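Long-range contacts in jasmonate-induced oxygenase 2 (Arabidopsis thaliana, PDB 6LSV), which oxidises the plant hormone jasmonate to 12-hydroxyjasmonate, using iron, 2-oxoglutarate and molecular oxygen and so acting on defence signalling: residues E5-V10 against Y121-G126; V10-E15 against M103-K108; P22-K27 against A131-S136; N210-C215 against V286-D291. All coordinates share one frame; numbering follows the deposited sequence.

Contact 1 of 4, residues E5-V10 against Y121-G126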
# COMPACT_ATOMS: atom_id res chain seq x y z
N GLU A 5 2.33 -23.80 -5.62
CA GLU A 5 1.95 -24.11 -6.99
C GLU A 5 2.65 -23.12 -7.90
O GLU A 5 3.06 -22.04 -7.45
CB GLU A 5 0.43 -24.04 -7.17
CG GLU A 5 -0.20 -22.88 -6.42
CD GLU A 5 -1.71 -22.91 -6.45
OE1 GLU A 5 -2.28 -23.89 -6.98
OE2 GLU A 5 -2.32 -21.94 -5.96
N PRO A 6 2.82 -23.45 -9.19
CA PRO A 6 3.49 -22.51 -10.09
C PRO A 6 2.67 -21.23 -10.27
O PRO A 6 1.44 -21.23 -10.19
CB PRO A 6 3.60 -23.29 -11.41
CG PRO A 6 2.61 -24.39 -11.31
CD PRO A 6 2.49 -24.72 -9.85
N ILE A 7 3.38 -20.14 -10.53
CA ILE A 7 2.77 -18.82 -10.61
C ILE A 7 2.26 -18.58 -12.03
O ILE A 7 2.99 -18.80 -13.00
CB ILE A 7 3.77 -17.72 -10.20
CG1 ILE A 7 3.68 -17.42 -8.70
CG2 ILE A 7 3.47 -16.44 -10.94
CD1 ILE A 7 3.79 -18.62 -7.82
N VAL A 8 1.02 -18.14 -12.14
CA VAL A 8 0.46 -17.69 -13.40
C VAL A 8 0.50 -16.17 -13.41
O VAL A 8 -0.03 -15.52 -12.51
CB VAL A 8 -0.98 -18.19 -13.60
CG1 VAL A 8 -1.65 -17.45 -14.73
CG2 VAL A 8 -0.98 -19.68 -13.85
N ARG A 9 1.15 -15.59 -14.42
CA ARG A 9 1.22 -14.14 -14.54
C ARG A 9 -0.08 -13.63 -15.14
O ARG A 9 -0.43 -13.99 -16.27
CB ARG A 9 2.41 -13.72 -15.39
CG ARG A 9 3.73 -14.29 -14.90
CD ARG A 9 4.02 -13.89 -13.47
NE ARG A 9 5.29 -14.43 -13.01
CZ ARG A 9 5.80 -14.25 -11.79
NH1 ARG A 9 5.14 -13.52 -10.90
NH2 ARG A 9 6.96 -14.79 -11.47
N VAL A 10 -0.80 -12.79 -14.39
CA VAL A 10 -2.11 -12.31 -14.83
C VAL A 10 -2.01 -11.64 -16.20
O VAL A 10 -2.96 -11.68 -16.99
CB VAL A 10 -2.71 -11.37 -13.77
CG1 VAL A 10 -4.15 -11.03 -14.10
CG2 VAL A 10 -2.63 -12.01 -12.40
N TYR A 121 9.46 -9.70 -9.02
CA TYR A 121 8.27 -9.75 -9.86
C TYR A 121 7.32 -10.80 -9.30
O TYR A 121 7.65 -11.99 -9.26
CB TYR A 121 8.68 -10.07 -11.29
CG TYR A 121 7.57 -10.25 -12.29
CD1 TYR A 121 6.58 -9.28 -12.45
CD2 TYR A 121 7.52 -11.37 -13.11
CE1 TYR A 121 5.57 -9.45 -13.38
CE2 TYR A 121 6.52 -11.54 -14.04
CZ TYR A 121 5.54 -10.58 -14.17
OH TYR A 121 4.54 -10.75 -15.10
N GLY A 122 6.13 -10.36 -8.86
CA GLY A 122 5.20 -11.24 -8.19
C GLY A 122 3.81 -11.19 -8.81
O GLY A 122 3.45 -10.24 -9.51
N SER A 123 3.04 -12.24 -8.53
CA SER A 123 1.64 -12.31 -8.96
C SER A 123 0.67 -12.73 -7.87
O SER A 123 -0.54 -12.71 -8.11
CB SER A 123 1.50 -13.26 -10.15
OG SER A 123 1.76 -12.59 -11.37
N ARG A 124 1.14 -13.11 -6.68
CA ARG A 124 0.24 -13.48 -5.60
C ARG A 124 0.87 -13.08 -4.27
O ARG A 124 2.07 -12.80 -4.19
CB ARG A 124 -0.09 -14.98 -5.62
CG ARG A 124 1.03 -15.87 -5.11
CD ARG A 124 0.65 -17.34 -5.17
NE ARG A 124 -0.04 -17.77 -3.96
CZ ARG A 124 -0.88 -18.81 -3.91
NH1 ARG A 124 -1.12 -19.53 -4.99
NH2 ARG A 124 -1.46 -19.12 -2.76
N LEU A 125 0.04 -13.05 -3.24
CA LEU A 125 0.46 -12.72 -1.89
C LEU A 125 -0.16 -13.75 -0.95
O LEU A 125 -1.39 -13.88 -0.90
CB LEU A 125 0.03 -11.30 -1.52
CG LEU A 125 0.34 -10.71 -0.14
CD1 LEU A 125 1.82 -10.82 0.18
CD2 LEU A 125 -0.09 -9.25 -0.10
N GLY A 126 0.68 -14.49 -0.25
CA GLY A 126 0.24 -15.62 0.54
C GLY A 126 0.62 -16.94 -0.11
O GLY A 126 0.99 -17.02 -1.28
O HOH W 1 6.52 -15.04 -8.78
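R124 and E5 form a salt bridge in which R124 NH1 donates to E5 OE2 at 2.9 Å. The oxygen sits close to the guanidinium plane and accepts through its anti lone pair, while the carboxylate plane is turned 62° against the guanidinium. Neither group depends on this bond alone: R24 also pairs with E5 OE2, R124 NE donates to G126 O (3.0 Å) and R124 NH2 to E128 O. The second arginine, R9, is charge-paired through NE with E109 and gives a weak bond from NH1 to Y121 O at 3.4 Å. Its guanidinium stacks on the Y121 ring, centres 4.2 Å apart and planes 30° from parallel, with R9 NE nearest Y121 CE2. I7 CG2 lies over the opposite guanidinium face, so the flat group is held between aliphatic and aromatic carbon. S123 packs against both I7 and R9: its CB meets I7 CG2 at 3.8 Å, and its OG lies 3.3 Å from R9 CD while hydrogen-bonding to D137. The contact thus straps the N-terminal arm across the end of strand 120-122, an edge strand of the main sheet of the double-stranded beta-helix fold, just before L125 of the jasmonate pocket.

Contact 2 of 4, residues V10-E15 against M103-K108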
# COMPACT_ATOMS: atom_id res chain seq x y z
N VAL A 10 -0.80 -12.79 -14.39
CA VAL A 10 -2.11 -12.31 -14.83
C VAL A 10 -2.01 -11.64 -16.20
O VAL A 10 -2.96 -11.68 -16.99
CB VAL A 10 -2.71 -11.37 -13.77
CG1 VAL A 10 -4.15 -11.03 -14.10
CG2 VAL A 10 -2.63 -12.01 -12.40
N GLN A 11 -0.86 -11.04 -16.50
CA GLN A 11 -0.67 -10.47 -17.83
C GLN A 11 -0.77 -11.53 -18.92
O GLN A 11 -1.28 -11.26 -20.01
CB GLN A 11 0.69 -9.76 -17.91
CG GLN A 11 0.88 -8.97 -19.18
CD GLN A 11 2.32 -8.55 -19.39
OE1 GLN A 11 3.19 -8.82 -18.56
NE2 GLN A 11 2.59 -7.89 -20.52
N SER A 12 -0.30 -12.75 -18.63
CA SER A 12 -0.39 -13.83 -19.61
C SER A 12 -1.84 -14.17 -19.91
O SER A 12 -2.19 -14.47 -21.06
CB SER A 12 0.35 -15.07 -19.11
OG SER A 12 1.70 -14.79 -18.79
N LEU A 13 -2.69 -14.13 -18.89
CA LEU A 13 -4.11 -14.42 -19.10
C LEU A 13 -4.77 -13.33 -19.94
O LEU A 13 -5.51 -13.63 -20.89
CB LEU A 13 -4.81 -14.58 -17.75
CG LEU A 13 -4.09 -15.47 -16.74
CD1 LEU A 13 -4.70 -15.34 -15.35
CD2 LEU A 13 -4.13 -16.92 -17.20
N ALA A 14 -4.50 -12.07 -19.62
CA ALA A 14 -5.09 -10.97 -20.38
C ALA A 14 -4.57 -10.93 -21.81
O ALA A 14 -5.25 -10.42 -22.71
CB ALA A 14 -4.84 -9.64 -19.68
N GLU A 15 -3.36 -11.45 -22.05
CA GLU A 15 -2.79 -11.42 -23.39
C GLU A 15 -3.32 -12.56 -24.24
O GLU A 15 -3.38 -12.44 -25.47
CB GLU A 15 -1.26 -11.45 -23.32
CG GLU A 15 -0.67 -10.07 -23.19
CD GLU A 15 0.80 -10.08 -22.84
OE1 GLU A 15 1.38 -11.18 -22.81
OE2 GLU A 15 1.36 -8.99 -22.61
N MET A 103 6.35 -4.73 -21.20
CA MET A 103 7.31 -5.72 -21.68
C MET A 103 6.64 -7.08 -21.82
O MET A 103 5.64 -7.36 -21.13
CB MET A 103 8.49 -5.84 -20.72
CG MET A 103 9.65 -4.94 -21.02
SD MET A 103 11.16 -5.74 -20.45
CE MET A 103 10.88 -5.77 -18.68
N PRO A 104 7.14 -7.95 -22.69
CA PRO A 104 6.67 -9.34 -22.70
C PRO A 104 6.87 -9.98 -21.33
O PRO A 104 7.84 -9.69 -20.63
CB PRO A 104 7.54 -10.00 -23.77
CG PRO A 104 7.93 -8.88 -24.68
CD PRO A 104 8.07 -7.67 -23.80
N VAL A 105 5.92 -10.84 -20.95
CA VAL A 105 5.94 -11.45 -19.63
C VAL A 105 7.26 -12.17 -19.38
O VAL A 105 7.82 -12.11 -18.27
CB VAL A 105 4.74 -12.41 -19.47
CG1 VAL A 105 4.63 -12.88 -18.04
CG2 VAL A 105 3.45 -11.75 -19.90
N ASN A 106 7.79 -12.86 -20.39
CA ASN A 106 9.01 -13.63 -20.20
C ASN A 106 10.25 -12.76 -20.03
O ASN A 106 11.32 -13.29 -19.73
CB ASN A 106 9.21 -14.59 -21.37
CG ASN A 106 8.14 -15.67 -21.43
OD1 ASN A 106 7.68 -16.15 -20.39
ND2 ASN A 106 7.74 -16.05 -22.63
N ALA A 107 10.13 -11.44 -20.21
CA ALA A 107 11.26 -10.55 -19.99
C ALA A 107 11.44 -10.18 -18.52
O ALA A 107 12.54 -9.76 -18.14
CB ALA A 107 11.08 -9.27 -20.82
N LYS A 108 10.40 -10.33 -17.70
CA LYS A 108 10.51 -10.11 -16.26
C LYS A 108 10.58 -11.40 -15.46
O LYS A 108 10.80 -11.34 -14.25
CB LYS A 108 9.32 -9.28 -15.76
CG LYS A 108 8.50 -8.58 -16.83
CD LYS A 108 7.17 -8.10 -16.26
CE LYS A 108 6.25 -7.55 -17.35
NZ LYS A 108 5.54 -8.61 -18.11
O HOH W 2 3.97 -11.36 -23.03
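Q11 and M103 are joined by a nearly straight hydrogen bond, Q11 NE2 to M103 O at 3.2 Å with 168° at the hydrogen. The carbonyl oxygen lies close to the plane of the Q11 amide; the glutamine has CG anti to the backbone N (chi1 -172°), and its chain, extended beyond CG, ends at the loop. M103 O takes a second bond from K108 NZ (3.3 Å), which comes in from the other face of the carbonyl plane, 51° out of it. K108 NZ is also modelled close to Q11 OE1, but the separation is too short for the bond to be trusted. A water bridges the segments as well, donating to E15 OE1 at 2.6 Å and accepting from V105 N at 2.9 Å.

Helix 10-15, which follows R9 at its N-cap position, docks here on the loop that leaves helix 87-102, within the N-terminal region (DIOX_N) of plant 2-oxoglutarate dioxygenases. Q11 and E15 stand one turn apart, and a weak bond from Q11 NE2 to E15 OE2 links them along the helix.

The van der Waals packing centres on V105, whose methyls lie against polar side chains. S12 OG sits by both, 3.6 Å from V105 CG1, while CG2 also slides alongside the Q11 chain, 3.4 Å from Q11 CD, and lies near E15 OE1. On the loop's side, V105 and K108 also pack on Y121 of strand 120-122.

Contact 3 of 4, residues P22-K27 against A131-S136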
# COMPACT_ATOMS: atom_id res chain seq x y z
N PRO A 22 -10.95 -17.78 -15.32
CA PRO A 22 -10.63 -18.97 -14.53
C PRO A 22 -11.17 -18.86 -13.11
O PRO A 22 -11.21 -17.78 -12.52
CB PRO A 22 -9.10 -19.01 -14.56
CG PRO A 22 -8.73 -18.28 -15.81
CD PRO A 22 -9.77 -17.20 -15.98
N ASP A 23 -11.61 -20.00 -12.56
CA ASP A 23 -12.26 -20.01 -11.25
C ASP A 23 -11.34 -19.52 -10.14
O ASP A 23 -11.83 -19.00 -9.14
CB ASP A 23 -12.80 -21.41 -10.93
CG ASP A 23 -13.66 -21.44 -9.67
OD1 ASP A 23 -13.11 -21.42 -8.54
OD2 ASP A 23 -14.91 -21.47 -9.80
N ARG A 24 -10.02 -19.67 -10.31
CA ARG A 24 -9.09 -19.15 -9.31
C ARG A 24 -9.24 -17.65 -9.10
O ARG A 24 -8.87 -17.14 -8.03
CB ARG A 24 -7.64 -19.47 -9.70
CG ARG A 24 -7.31 -20.95 -9.83
CD ARG A 24 -7.41 -21.69 -8.51
NE ARG A 24 -6.63 -21.05 -7.45
CZ ARG A 24 -5.33 -21.25 -7.24
NH1 ARG A 24 -4.65 -22.08 -8.03
NH2 ARG A 24 -4.72 -20.63 -6.25
N TYR A 25 -9.78 -16.93 -10.08
CA TYR A 25 -9.91 -15.48 -10.03
C TYR A 25 -11.36 -15.03 -9.85
O TYR A 25 -11.64 -13.84 -9.96
CB TYR A 25 -9.31 -14.85 -11.28
CG TYR A 25 -7.89 -15.31 -11.55
CD1 TYR A 25 -6.81 -14.62 -11.01
CD2 TYR A 25 -7.63 -16.44 -12.32
CE1 TYR A 25 -5.51 -15.04 -11.24
CE2 TYR A 25 -6.33 -16.87 -12.56
CZ TYR A 25 -5.28 -16.16 -12.01
OH TYR A 25 -3.99 -16.58 -12.24
N ILE A 26 -12.28 -15.96 -9.58
CA ILE A 26 -13.67 -15.61 -9.31
C ILE A 26 -13.85 -15.50 -7.80
O ILE A 26 -13.59 -16.45 -7.06
CB ILE A 26 -14.63 -16.65 -9.90
CG1 ILE A 26 -14.34 -16.87 -11.39
CG2 ILE A 26 -16.07 -16.23 -9.68
CD1 ILE A 26 -15.16 -17.98 -12.01
N LYS A 27 -14.29 -14.34 -7.35
CA LYS A 27 -14.53 -14.15 -5.93
C LYS A 27 -15.92 -14.62 -5.56
O LYS A 27 -16.81 -14.71 -6.42
CB LYS A 27 -14.35 -12.68 -5.57
CG LYS A 27 -13.03 -12.09 -6.05
CD LYS A 27 -11.84 -12.88 -5.53
CE LYS A 27 -10.55 -12.06 -5.62
NZ LYS A 27 -9.36 -12.82 -5.17
N ALA A 131 -5.98 -21.01 -2.65
CA ALA A 131 -6.55 -19.70 -2.39
C ALA A 131 -6.99 -19.00 -3.67
O ALA A 131 -6.36 -19.13 -4.72
CB ALA A 131 -5.53 -18.83 -1.65
N SER A 132 -8.09 -18.25 -3.56
CA SER A 132 -8.49 -17.37 -4.65
C SER A 132 -7.38 -16.35 -4.93
O SER A 132 -6.65 -15.94 -4.03
CB SER A 132 -9.79 -16.65 -4.31
OG SER A 132 -10.51 -16.30 -5.48
N LEU A 133 -7.27 -15.95 -6.19
CA LEU A 133 -6.22 -15.05 -6.62
C LEU A 133 -6.80 -13.73 -7.09
O LEU A 133 -7.99 -13.63 -7.44
CB LEU A 133 -5.38 -15.68 -7.73
CG LEU A 133 -4.67 -16.97 -7.32
CD1 LEU A 133 -3.93 -17.57 -8.51
CD2 LEU A 133 -3.72 -16.71 -6.17
N ASP A 134 -5.95 -12.71 -7.11
CA ASP A 134 -6.33 -11.38 -7.54
C ASP A 134 -5.85 -11.12 -8.97
O ASP A 134 -4.86 -11.70 -9.43
CB ASP A 134 -5.77 -10.32 -6.60
CG ASP A 134 -6.43 -10.35 -5.23
OD1 ASP A 134 -7.53 -10.93 -5.12
OD2 ASP A 134 -5.85 -9.80 -4.27
N TRP A 135 -6.57 -10.24 -9.67
CA TRP A 135 -6.28 -9.95 -11.07
C TRP A 135 -5.23 -8.84 -11.16
O TRP A 135 -5.50 -7.72 -11.61
CB TRP A 135 -7.55 -9.57 -11.81
CG TRP A 135 -7.42 -9.69 -13.30
CD1 TRP A 135 -7.19 -8.69 -14.20
CD2 TRP A 135 -7.49 -10.90 -14.08
NE1 TRP A 135 -7.12 -9.19 -15.47
CE2 TRP A 135 -7.30 -10.54 -15.43
CE3 TRP A 135 -7.69 -12.24 -13.75
CZ2 TRP A 135 -7.31 -11.49 -16.45
CZ3 TRP A 135 -7.70 -13.18 -14.77
CH2 TRP A 135 -7.52 -12.79 -16.11
N SER A 136 -4.02 -9.17 -10.73
CA SER A 136 -2.94 -8.20 -10.80
C SER A 136 -1.60 -8.90 -10.71
O SER A 136 -1.47 -9.96 -10.08
CB SER A 136 -3.04 -7.16 -9.67
OG SER A 136 -3.36 -7.78 -8.44
O HOH W 3 -9.74 -11.87 -8.91
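R24 and L133 are joined backbone to backbone where the short 3-10 segment 23-25 docks on the loop leading into strand 137-144 of the main sheet of the double-stranded beta-helix. L133 N donates to R24 O at 2.7 Å, nearly along the C=O axis, and S132 OG reaches the same oxygen at 3.1 Å from above the carbonyl plane, so two donors grip one acceptor. The R24 side chain returns the bond: its chain bends at chi2 and chi3, and NH2 donates to A131 O at 2.7 Å with an angle of 169° at the hydrogen, the oxygen lying in the guanidinium plane. L133 CD1 lies over one face of that guanidinium.

K27 closes the other flank. Its NZ forms a salt bridge with D134 OD1, approached head-on at 2.6 Å, and also donates to L133 O (2.8 Å) from well above that carbonyl plane. A water lies 2.9 Å from both Y25 O and L133 O and can bridge them.

Further in, Y25 takes a T-shaped pose with W135, the indole edge pointing at the phenol face with planes 83° apart. L133 CB packs at Y25 CE1, 3.6 Å away.

A second shell of polar partners surrounds these groups: S225 OG hydrogen-bonds to D134 OD1, on the carboxylate that K27 grips. W135 NE1 bonds K214 O, and on the six-membered ring of the indole CE3 lies 3.7 Å from Y25 CD1.

Contact 4 of 4, residues N210-C215 against V286-D291. With AKG (2-oxoglutaric acid), chain C.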
# COMPACT_ATOMS: atom_id res chain seq x y z
N ASN A 210 1.77 -1.95 -8.63
CA ASN A 210 0.71 -2.88 -8.97
C ASN A 210 0.26 -2.68 -10.41
O ASN A 210 0.02 -1.55 -10.84
CB ASN A 210 -0.48 -2.71 -8.02
CG ASN A 210 -0.11 -2.95 -6.57
OD1 ASN A 210 0.48 -3.97 -6.23
ND2 ASN A 210 -0.46 -2.00 -5.71
N TYR A 211 0.13 -3.78 -11.14
CA TYR A 211 -0.30 -3.77 -12.53
C TYR A 211 -1.62 -4.53 -12.63
O TYR A 211 -1.67 -5.72 -12.31
CB TYR A 211 0.75 -4.39 -13.45
CG TYR A 211 0.40 -4.34 -14.92
CD1 TYR A 211 -0.16 -3.19 -15.47
CD2 TYR A 211 0.61 -5.43 -15.75
CE1 TYR A 211 -0.49 -3.13 -16.81
CE2 TYR A 211 0.28 -5.38 -17.10
CZ TYR A 211 -0.27 -4.23 -17.62
OH TYR A 211 -0.60 -4.16 -18.95
N TYR A 212 -2.67 -3.84 -13.08
CA TYR A 212 -4.00 -4.42 -13.22
C TYR A 212 -4.36 -4.49 -14.70
O TYR A 212 -4.92 -3.53 -15.25
CB TYR A 212 -5.03 -3.61 -12.44
CG TYR A 212 -4.62 -3.30 -11.02
CD1 TYR A 212 -4.82 -4.23 -10.00
CD2 TYR A 212 -4.01 -2.10 -10.69
CE1 TYR A 212 -4.44 -3.96 -8.70
CE2 TYR A 212 -3.63 -1.82 -9.39
CZ TYR A 212 -3.84 -2.76 -8.40
OH TYR A 212 -3.46 -2.49 -7.11
N PRO A 213 -4.07 -5.61 -15.38
CA PRO A 213 -4.39 -5.72 -16.82
C PRO A 213 -5.89 -5.77 -17.06
O PRO A 213 -6.67 -5.76 -16.10
CB PRO A 213 -3.71 -7.03 -17.23
CG PRO A 213 -2.74 -7.35 -16.12
CD PRO A 213 -3.38 -6.81 -14.88
N LYS A 214 -6.32 -5.83 -18.32
CA LYS A 214 -7.75 -5.90 -18.57
C LYS A 214 -8.27 -7.28 -18.18
O LYS A 214 -7.55 -8.28 -18.24
CB LYS A 214 -8.07 -5.58 -20.04
CG LYS A 214 -7.52 -4.23 -20.55
CD LYS A 214 -7.42 -4.21 -22.05
CE LYS A 214 -6.74 -5.43 -22.63
NZ LYS A 214 -5.58 -6.07 -21.94
N CYS A 215 -9.53 -7.32 -17.74
CA CYS A 215 -10.11 -8.53 -17.20
C CYS A 215 -11.37 -8.88 -17.99
O CYS A 215 -12.23 -8.02 -18.18
CB CYS A 215 -10.46 -8.35 -15.71
SG CYS A 215 -11.16 -9.82 -14.95
N VAL A 286 -9.03 -3.04 -4.95
CA VAL A 286 -8.96 -2.54 -6.32
C VAL A 286 -9.92 -3.35 -7.18
O VAL A 286 -9.93 -4.59 -7.10
CB VAL A 286 -7.53 -2.60 -6.89
CG1 VAL A 286 -7.45 -1.85 -8.21
CG2 VAL A 286 -6.53 -2.02 -5.89
N ILE A 287 -10.73 -2.66 -7.97
CA ILE A 287 -11.56 -3.30 -8.97
C ILE A 287 -10.88 -3.11 -10.32
O ILE A 287 -10.08 -2.20 -10.52
CB ILE A 287 -13.00 -2.75 -8.98
CG1 ILE A 287 -13.01 -1.27 -9.36
CG2 ILE A 287 -13.67 -2.97 -7.63
CD1 ILE A 287 -14.39 -0.64 -9.30
N VAL A 288 -11.20 -4.01 -11.25
CA VAL A 288 -10.59 -3.97 -12.58
C VAL A 288 -11.71 -3.78 -13.60
O VAL A 288 -12.89 -3.73 -13.24
CB VAL A 288 -9.78 -5.25 -12.86
CG1 VAL A 288 -8.45 -5.20 -12.13
CG2 VAL A 288 -10.56 -6.48 -12.44
N ASN A 289 -11.35 -3.64 -14.88
CA ASN A 289 -12.36 -3.61 -15.93
C ASN A 289 -11.80 -4.23 -17.20
O ASN A 289 -10.61 -4.55 -17.30
CB ASN A 289 -12.89 -2.19 -16.19
CG ASN A 289 -11.78 -1.17 -16.34
OD1 ASN A 289 -10.73 -1.44 -16.91
ND2 ASN A 289 -12.03 0.04 -15.84
N SER A 290 -12.69 -4.40 -18.18
CA SER A 290 -12.39 -5.16 -19.38
C SER A 290 -11.67 -4.36 -20.45
O SER A 290 -11.12 -4.96 -21.38
CB SER A 290 -13.69 -5.72 -19.97
OG SER A 290 -14.59 -4.66 -20.28
N ASP A 291 -11.66 -3.03 -20.34
CA ASP A 291 -11.29 -2.19 -21.47
C ASP A 291 -9.98 -1.43 -21.29
O ASP A 291 -9.40 -1.02 -22.30
CB ASP A 291 -12.41 -1.19 -21.76
CG ASP A 291 -13.76 -1.87 -21.88
OD1 ASP A 291 -13.83 -2.89 -22.61
OD2 ASP A 291 -14.75 -1.41 -21.26
C1 AKG C . -1.87 -1.12 -2.61
O1 AKG C . -1.58 -0.53 -1.53
O2 AKG C . -1.10 -2.03 -3.03
C2 AKG C . -3.15 -0.74 -3.36
O5 AKG C . -4.19 -0.89 -2.82
C3 AKG C . -3.11 -0.17 -4.79
C4 AKG C . -4.22 0.88 -4.93
C5 AKG C . -4.52 1.16 -6.40
O3 AKG C . -4.95 2.29 -6.77
O4 AKG C . -4.35 0.25 -7.25
O HOH W 4 -8.39 -3.82 -15.75
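Y212 and V286 meet at about a right angle, the valine methyl CG1 sitting over the middle of the phenol ring. This CH-pi contact places V286 CG1 3.7 Å from the ring centroid and 14° off the ring normal. The other methyl, V286 CG2, lies at the hydroxyl end of the ring, 3.3 Å from Y212 OH. At the root of that side chain, V288 CG1 touches Y212 CB, while its second methyl, CG2, packs on C215 CB at 3.8 Å. Farther along, the chains join through their backbones: C215 N donates to N289 O at 3.0 Å, and a water accepts from N289 N and lies within hydrogen-bonding distance of P213 O.

Chi1 of Y212 (-49°) sets CG beside the backbone N. The hydroxyl end of the ring reaches 2-oxoglutarate, where OH gives a weak bond to AKG O4 at 2.9 Å and V286 CG2 approaches the same oxygen at 3.4 Å. N210, on the same strand, donates from ND2 to AKG O2 (2.8 Å). This is the 2-oxoglutarate pocket of the double-stranded beta-helix, to which R294 and S296 also belong. One strand thus addresses both carboxylates, N210 the one beside the keto group and Y212, weakly, the far one, with V286 bringing hydrocarbon to the tyrosine.

How the contacts relate
The centres of the four contacts are 11 to 17 Å apart. Contact 2 is nested inside the loop closed by contact 1 and shares V10 with it; contact 3 crosses both along the sequence, and contact 4 opens only after the others have closed. Contacts 1 and 4 both reach the eight-stranded mixed sheet, at strands 120-122 and 204-212. The N-terminal arm and helix 10-15 link the set: V10 and L13 pack on W135, and A14 on K214, while E5 joins contact 1 to contact 3. The N-terminal residues are thus laid against the catalytic core, the side chain of V10 about 8 Å from that of Y212, which binds 2-oxoglutarate.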